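Local coordinates for tegumental protein 20.8 kDa (Clonorchis sinensis, PDB 5X2D), which is a tegumental-allergen-like protein that probably binds calcium, represented here by its dynein light chain-like domain alone, at residues A[1-6]-A[77-82]; A[27-32]-A[40-45]. All blocks are in the same frame, centred on the assembly; numbering follows the deposited sequence.

Contact 1 (A[1-6]-A[77-82]); sequences PSLPPE and MSFQFE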
loop_
_atom_site.group_PDB
_atom_site.type_symbol
_atom_site.label_atom_id
_atom_site.label_comp_id
_atom_site.label_asym_id
_atom_site.label_seq_id
_atom_site.Cartn_x
_atom_site.Cartn_y
_atom_site.Cartn_z
ATOM N N PRO A 1 0.780 -29.226 -3.790
ATOM C CA PRO A 1 2.093 -28.758 -4.248
ATOM C C PRO A 1 2.678 -27.657 -3.371
ATOM O O PRO A 1 2.482 -27.674 -2.151
ATOM C CB PRO A 1 1.804 -28.227 -5.661
ATOM C CG PRO A 1 0.379 -28.743 -6.008
ATOM C CD PRO A 1 -0.029 -29.700 -4.921
ATOM N N SER A 2 3.390 -26.721 -4.000
ATOM C CA SER A 2 4.012 -25.602 -3.296
ATOM C C SER A 2 4.201 -24.378 -4.195
ATOM O O SER A 2 3.925 -24.412 -5.394
ATOM C CB SER A 2 5.381 -26.022 -2.738
ATOM O OG SER A 2 5.992 -24.985 -1.985
ATOM N N LEU A 3 4.669 -23.289 -3.592
ATOM C CA LEU A 3 4.983 -22.062 -4.325
ATOM C C LEU A 3 6.349 -22.130 -4.986
ATOM O O LEU A 3 7.302 -22.639 -4.399
ATOM C CB LEU A 3 4.939 -20.841 -3.411
ATOM C CG LEU A 3 3.563 -20.266 -3.103
ATOM C CD1 LEU A 3 3.753 -19.011 -2.292
ATOM C CD2 LEU A 3 2.825 -19.962 -4.397
ATOM N N PRO A 4 6.449 -21.607 -6.209
ATOM C CA PRO A 4 7.751 -21.521 -6.859
ATOM C C PRO A 4 8.765 -20.832 -5.931
ATOM O O PRO A 4 8.360 -20.035 -5.074
ATOM C CB PRO A 4 7.450 -20.684 -8.108
ATOM C CG PRO A 4 6.029 -20.954 -8.403
ATOM C CD PRO A 4 5.375 -21.055 -7.054
ATOM N N PRO A 5 10.054 -21.197 -6.041
ATOM C CA PRO A 5 11.078 -20.604 -5.173
ATOM C C PRO A 5 11.296 -19.105 -5.397
ATOM O O PRO A 5 11.680 -18.405 -4.456
ATOM C CB PRO A 5 12.334 -21.402 -5.522
ATOM C CG PRO A 5 12.049 -22.030 -6.847
ATOM C CD PRO A 5 10.588 -22.296 -6.862
ATOM N N GLU A 6 11.038 -18.621 -6.610
ATOM C CA GLU A 6 11.179 -17.194 -6.910
ATOM C C GLU A 6 10.337 -16.344 -5.976
ATOM O O GLU A 6 10.763 -15.265 -5.569
ATOM C CB GLU A 6 10.773 -16.868 -8.356
ATOM C CG GLU A 6 11.288 -17.786 -9.451
ATOM C CD GLU A 6 10.440 -19.023 -9.626
ATOM O OE1 GLU A 6 10.126 -19.657 -8.601
ATOM O OE2 GLU A 6 10.050 -19.340 -10.771
ATOM N N MET A 77 -9.220 -11.470 1.751
ATOM C CA MET A 77 -8.008 -12.162 1.335
ATOM C C MET A 77 -6.959 -11.121 1.053
ATOM O O MET A 77 -7.285 -10.056 0.544
ATOM C CB MET A 77 -8.209 -13.025 0.095
ATOM C CG MET A 77 -9.499 -13.756 0.003
ATOM S SD MET A 77 -9.303 -15.244 -1.000
ATOM C CE MET A 77 -10.791 -15.060 -2.006
ATOM N N SER A 78 -5.736 -11.391 1.491
ATOM C CA SER A 78 -4.617 -10.558 1.173
ATOM C C SER A 78 -3.371 -11.403 1.050
ATOM O O SER A 78 -3.102 -12.290 1.871
ATOM C CB SER A 78 -4.463 -9.432 2.195
ATOM O OG SER A 78 -4.165 -9.897 3.476
ATOM N N PHE A 79 -2.607 -11.127 0.004
ATOM C CA PHE A 79 -1.401 -11.878 -0.283
ATOM C C PHE A 79 -0.289 -10.876 -0.550
ATOM O O PHE A 79 -0.511 -9.895 -1.262
ATOM C CB PHE A 79 -1.656 -12.786 -1.486
ATOM C CG PHE A 79 -0.509 -13.664 -1.863
ATOM C CD1 PHE A 79 0.460 -14.017 -0.933
ATOM C CD2 PHE A 79 -0.431 -14.180 -3.155
ATOM C CE1 PHE A 79 1.504 -14.865 -1.291
ATOM C CE2 PHE A 79 0.598 -15.022 -3.524
ATOM C CZ PHE A 79 1.571 -15.377 -2.584
ATOM N N GLN A 80 0.890 -11.073 0.032
ATOM C CA GLN A 80 1.974 -10.123 -0.221
ATOM C C GLN A 80 3.276 -10.864 -0.461
ATOM O O GLN A 80 3.748 -11.539 0.428
ATOM C CB GLN A 80 2.125 -9.138 0.947
ATOM C CG GLN A 80 0.886 -8.282 1.204
ATOM C CD GLN A 80 1.109 -7.213 2.252
ATOM O OE1 GLN A 80 2.223 -6.987 2.692
ATOM N NE2 GLN A 80 0.032 -6.599 2.707
ATOM N N PHE A 81 3.865 -10.728 -1.649
ATOM C CA PHE A 81 5.055 -11.501 -1.997
ATOM C C PHE A 81 6.033 -10.738 -2.876
ATOM O O PHE A 81 5.626 -9.904 -3.695
ATOM C CB PHE A 81 4.655 -12.788 -2.714
ATOM C CG PHE A 81 4.057 -12.567 -4.073
ATOM C CD1 PHE A 81 2.684 -12.333 -4.219
ATOM C CD2 PHE A 81 4.854 -12.584 -5.211
ATOM C CE1 PHE A 81 2.127 -12.115 -5.479
ATOM C CE2 PHE A 81 4.299 -12.366 -6.481
ATOM C CZ PHE A 81 2.939 -12.135 -6.613
ATOM N N GLU A 82 7.319 -11.080 -2.743
ATOM C CA GLU A 82 8.412 -10.478 -3.525
ATOM C C GLU A 82 8.801 -11.410 -4.661
ATOM O O GLU A 82 9.065 -12.586 -4.442
ATOM C CB GLU A 82 9.655 -10.207 -2.664
ATOM C CG GLU A 82 9.429 -9.337 -1.438
ATOM C CD GLU A 82 10.704 -9.117 -0.633
ATOM O OE1 GLU A 82 11.803 -9.448 -1.139
ATOM O OE2 GLU A 82 10.602 -8.619 0.512
#

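Contact 2 (A[27-32]-A[40-45]); sequences IPIAPG and GRLTEN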
loop_
_atom_site.group_PDB
_atom_site.type_symbol
_atom_site.label_atom_id
_atom_site.label_comp_id
_atom_site.label_asym_id
_atom_site.label_seq_id
_atom_site.Cartn_x
_atom_site.Cartn_y
_atom_site.Cartn_z
ATOM N N ILE A 27 4.196 -14.491 -12.526
ATOM C CA ILE A 27 5.610 -14.666 -12.839
ATOM C C ILE A 27 5.953 -14.539 -14.324
ATOM O O ILE A 27 6.990 -13.969 -14.662
ATOM C CB ILE A 27 6.141 -16.024 -12.332
ATOM C CG1 ILE A 27 5.885 -16.173 -10.843
ATOM C CG2 ILE A 27 7.624 -16.106 -12.499
ATOM C CD1 ILE A 27 6.028 -17.578 -10.376
ATOM N N PRO A 28 5.107 -15.075 -15.223
ATOM C CA PRO A 28 5.498 -14.816 -16.615
ATOM C C PRO A 28 5.392 -13.351 -17.072
ATOM O O PRO A 28 6.327 -12.876 -17.716
ATOM C CB PRO A 28 4.534 -15.708 -17.413
ATOM C CG PRO A 28 3.389 -15.968 -16.490
ATOM C CD PRO A 28 4.007 -16.052 -15.136
ATOM N N ILE A 29 4.308 -12.646 -16.764
ATOM C CA ILE A 29 4.147 -11.307 -17.330
ATOM C C ILE A 29 4.663 -10.150 -16.459
ATOM O O ILE A 29 4.797 -9.024 -16.948
ATOM C CB ILE A 29 2.667 -11.023 -17.693
ATOM C CG1 ILE A 29 1.747 -11.221 -16.488
ATOM C CG2 ILE A 29 2.220 -11.959 -18.803
ATOM C CD1 ILE A 29 0.358 -10.657 -16.693
ATOM N N ALA A 30 4.944 -10.413 -15.184
ATOM C CA ALA A 30 5.363 -9.347 -14.262
ATOM C C ALA A 30 6.791 -8.806 -14.486
ATOM O O ALA A 30 6.971 -7.596 -14.610
ATOM C CB ALA A 30 5.187 -9.804 -12.811
ATOM N N PRO A 31 7.815 -9.683 -14.521
ATOM C CA PRO A 31 9.192 -9.189 -14.697
ATOM C C PRO A 31 9.478 -8.478 -16.027
ATOM O O PRO A 31 10.499 -7.790 -16.150
ATOM C CB PRO A 31 10.035 -10.466 -14.610
ATOM C CG PRO A 31 9.097 -11.572 -14.907
ATOM C CD PRO A 31 7.794 -11.143 -14.333
ATOM N N GLY A 32 8.600 -8.648 -17.009
ATOM C CA GLY A 32 8.770 -7.979 -18.283
ATOM C C GLY A 32 8.577 -6.480 -18.197
ATOM O O GLY A 32 9.201 -5.722 -18.942
ATOM N N GLY A 40 1.587 0.384 -14.705
ATOM C CA GLY A 40 0.301 1.013 -14.493
ATOM C C GLY A 40 -0.800 0.109 -14.990
ATOM O O GLY A 40 -1.784 -0.109 -14.285
ATOM N N ARG A 41 -0.648 -0.421 -16.204
ATOM C CA ARG A 41 -1.654 -1.347 -16.714
ATOM C C ARG A 41 -1.280 -2.803 -16.476
ATOM O O ARG A 41 -2.058 -3.674 -16.815
ATOM C CB ARG A 41 -1.917 -1.139 -18.210
ATOM C CG ARG A 41 -3.307 -0.588 -18.507
ATOM C CD ARG A 41 -3.756 -0.875 -19.936
ATOM N NE ARG A 41 -3.838 -2.305 -20.230
ATOM C CZ ARG A 41 -3.948 -2.798 -21.461
ATOM N NH1 ARG A 41 -4.005 -1.970 -22.493
ATOM N NH2 ARG A 41 -4.014 -4.108 -21.667
ATOM N N LEU A 42 -0.137 -3.062 -15.841
ATOM C CA LEU A 42 0.179 -4.408 -15.343
ATOM C C LEU A 42 -0.632 -4.741 -14.107
ATOM O O LEU A 42 -1.188 -5.844 -13.971
ATOM C CB LEU A 42 1.652 -4.567 -14.978
ATOM C CG LEU A 42 1.917 -5.904 -14.260
ATOM C CD1 LEU A 42 1.768 -7.139 -15.164
ATOM C CD2 LEU A 42 3.223 -5.891 -13.510
ATOM N N THR A 43 -0.626 -3.798 -13.173
ATOM C CA THR A 43 -1.400 -3.951 -11.968
ATOM C C THR A 43 -2.812 -4.230 -12.426
ATOM O O THR A 43 -3.428 -5.188 -11.983
ATOM C CB THR A 43 -1.358 -2.694 -11.086
ATOM O OG1 THR A 43 -1.924 -1.590 -11.804
ATOM C CG2 THR A 43 0.064 -2.363 -10.692
ATOM N N GLU A 44 -3.286 -3.423 -13.375
ATOM C CA GLU A 44 -4.656 -3.529 -13.861
ATOM C C GLU A 44 -4.994 -4.893 -14.471
ATOM O O GLU A 44 -6.057 -5.425 -14.147
ATOM C CB GLU A 44 -4.963 -2.402 -14.870
ATOM C CG GLU A 44 -5.265 -1.050 -14.213
ATOM C CD GLU A 44 -6.582 -1.041 -13.437
ATOM O OE1 GLU A 44 -7.393 -1.972 -13.643
ATOM O OE2 GLU A 44 -6.817 -0.118 -12.611
ATOM N N ASN A 45 -4.123 -5.511 -15.278
ATOM C CA ASN A 45 -4.500 -6.851 -15.739
ATOM C C ASN A 45 -4.225 -7.908 -14.661
ATOM O O ASN A 45 -4.658 -9.050 -14.809
ATOM C CB ASN A 45 -3.820 -7.304 -17.057
ATOM C CG ASN A 45 -2.341 -6.980 -17.134
ATOM O OD1 ASN A 45 -1.935 -5.965 -17.676
ATOM N ND2 ASN A 45 -1.528 -7.845 -16.556
#

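Contact 1 (A[1-6]-A[77-82])
Phe79 and Leu3 meet on the helix-bearing face of the antiparallel sheet of the dynein light chain-like domain, where the irregular N-terminal segment 1-6 passes by strand 78-83 before entering strand 7-13. Strand 78-83, which holds most of segment 77-82, runs between strands 7-13 and 87-92: Ser78 is bonded through its backbone to Asn13 on one neighbour, and Phe79 to Phe90 on the other. The buried ring of Phe79 carries the apolar half of the contact. With CG anti to the backbone N (chi1 -178°), the ring extends from the strand toward segment 1-6, and Leu3 CD1 approaches it obliquely, 4.2 Å from Phe79 CZ. Leu3 turns its own CB toward the strand, and its nearly straight outer chain (chi2 -175°) carries the methyl to the ring. Gln19 of helix 16-29 touches both side chains, so the pair belongs to the layer between helix and sheet. Gln80 follows on the reverse side of the strand, its OE1 hydrogen-bonded to the hydroxyl of Tyr67. Phe81 returns to the side of Phe79 and sets one ring atom over a face of that ring: Phe81 CD1 stands 3.5 Å above the plane of Phe79, offset toward the rim. The Phe81 ring also meets Tyr88, and its side chain reaches Ile22 of helix 16-29. At Glu82 the contact passes from side chains to main chain. Here two backbone acceptors come close, Glu6 O lying 3.4 Å from Glu82 O without a hydrogen bond.

Contact 2 (A[27-32]-A[40-45])
The side-chain amide of Asn45 is the flat side-chain group that meets the opposite segment, and Ile29 touches it with the tip of its longer branch. Ile29 CD1 comes to the outer end of the amide, somewhat off its plane; the amide is probably turned over in the model, so which of its two terminal atoms receives the methyl remains doubtful. The two side chains slide past each other in opposite directions. In Ile29, CG1 sits between the backbone N and the carbonyl carbon (chi1 55°), and the extended outer chain then carries CD1 across to helix 36-54. Leu42 supplies the other, more buried half of the contact. Its CG is anti to the backbone N (chi1 171°), and its two methyls divide the work. Leu42 CD1 lies 4.1 Å from Ile29 CD1, where the two side chains cross at a slant, and also comes to 4.0 Å from the backbone Ile29 O. The second methyl turns to the buried Ala30, Leu42 CD2 resting 4.1 Å from Ala30 CA and 4.4 Å from Ala30 CB. Within segment 40-45, Thr43 OG1 donates a hydrogen bond of 2.9 Å to Gly40 O, reaching it from above the carbonyl plane (47° out of it). These apolar touches join the two helices of the dynein light chain-like domain close to their connection: the weakly bonded, kinked end of helix 16-29, with the helically shaped residues just after it, meets the first half of helix 36-54. Thr43 and Glu44 pack on Thr70 of the second subunit, and Glu44 OE2 is hydrogen-bonded to Gln71 N of that subunit, so helix 36-54 joins helix 16-29 within the chain and the residues just after strand 66-69 of its partner.

Overall arrangement
From the N terminus, residues 1-6 lead into strand 7-13, outermost in this chain's own sheet, and contact 1 sets this leading segment beside strand 78-83, closing a loop of 70 intervening residues that contains both helices and three strands, 7-13 among them. Within that loop the chain runs through helix 16-29, turns, and enters helix 36-54; contact 2 bridges the turn over only seven residues. Contact 2 is therefore nested inside contact 1, and the two do not cross. Their centres lie about 16 Å apart, yet their segments touch where Pro4 CG packs 3.9 Å from Ile27 CD1. Together they tie the N-terminal segment to the sheet and one helix to the next.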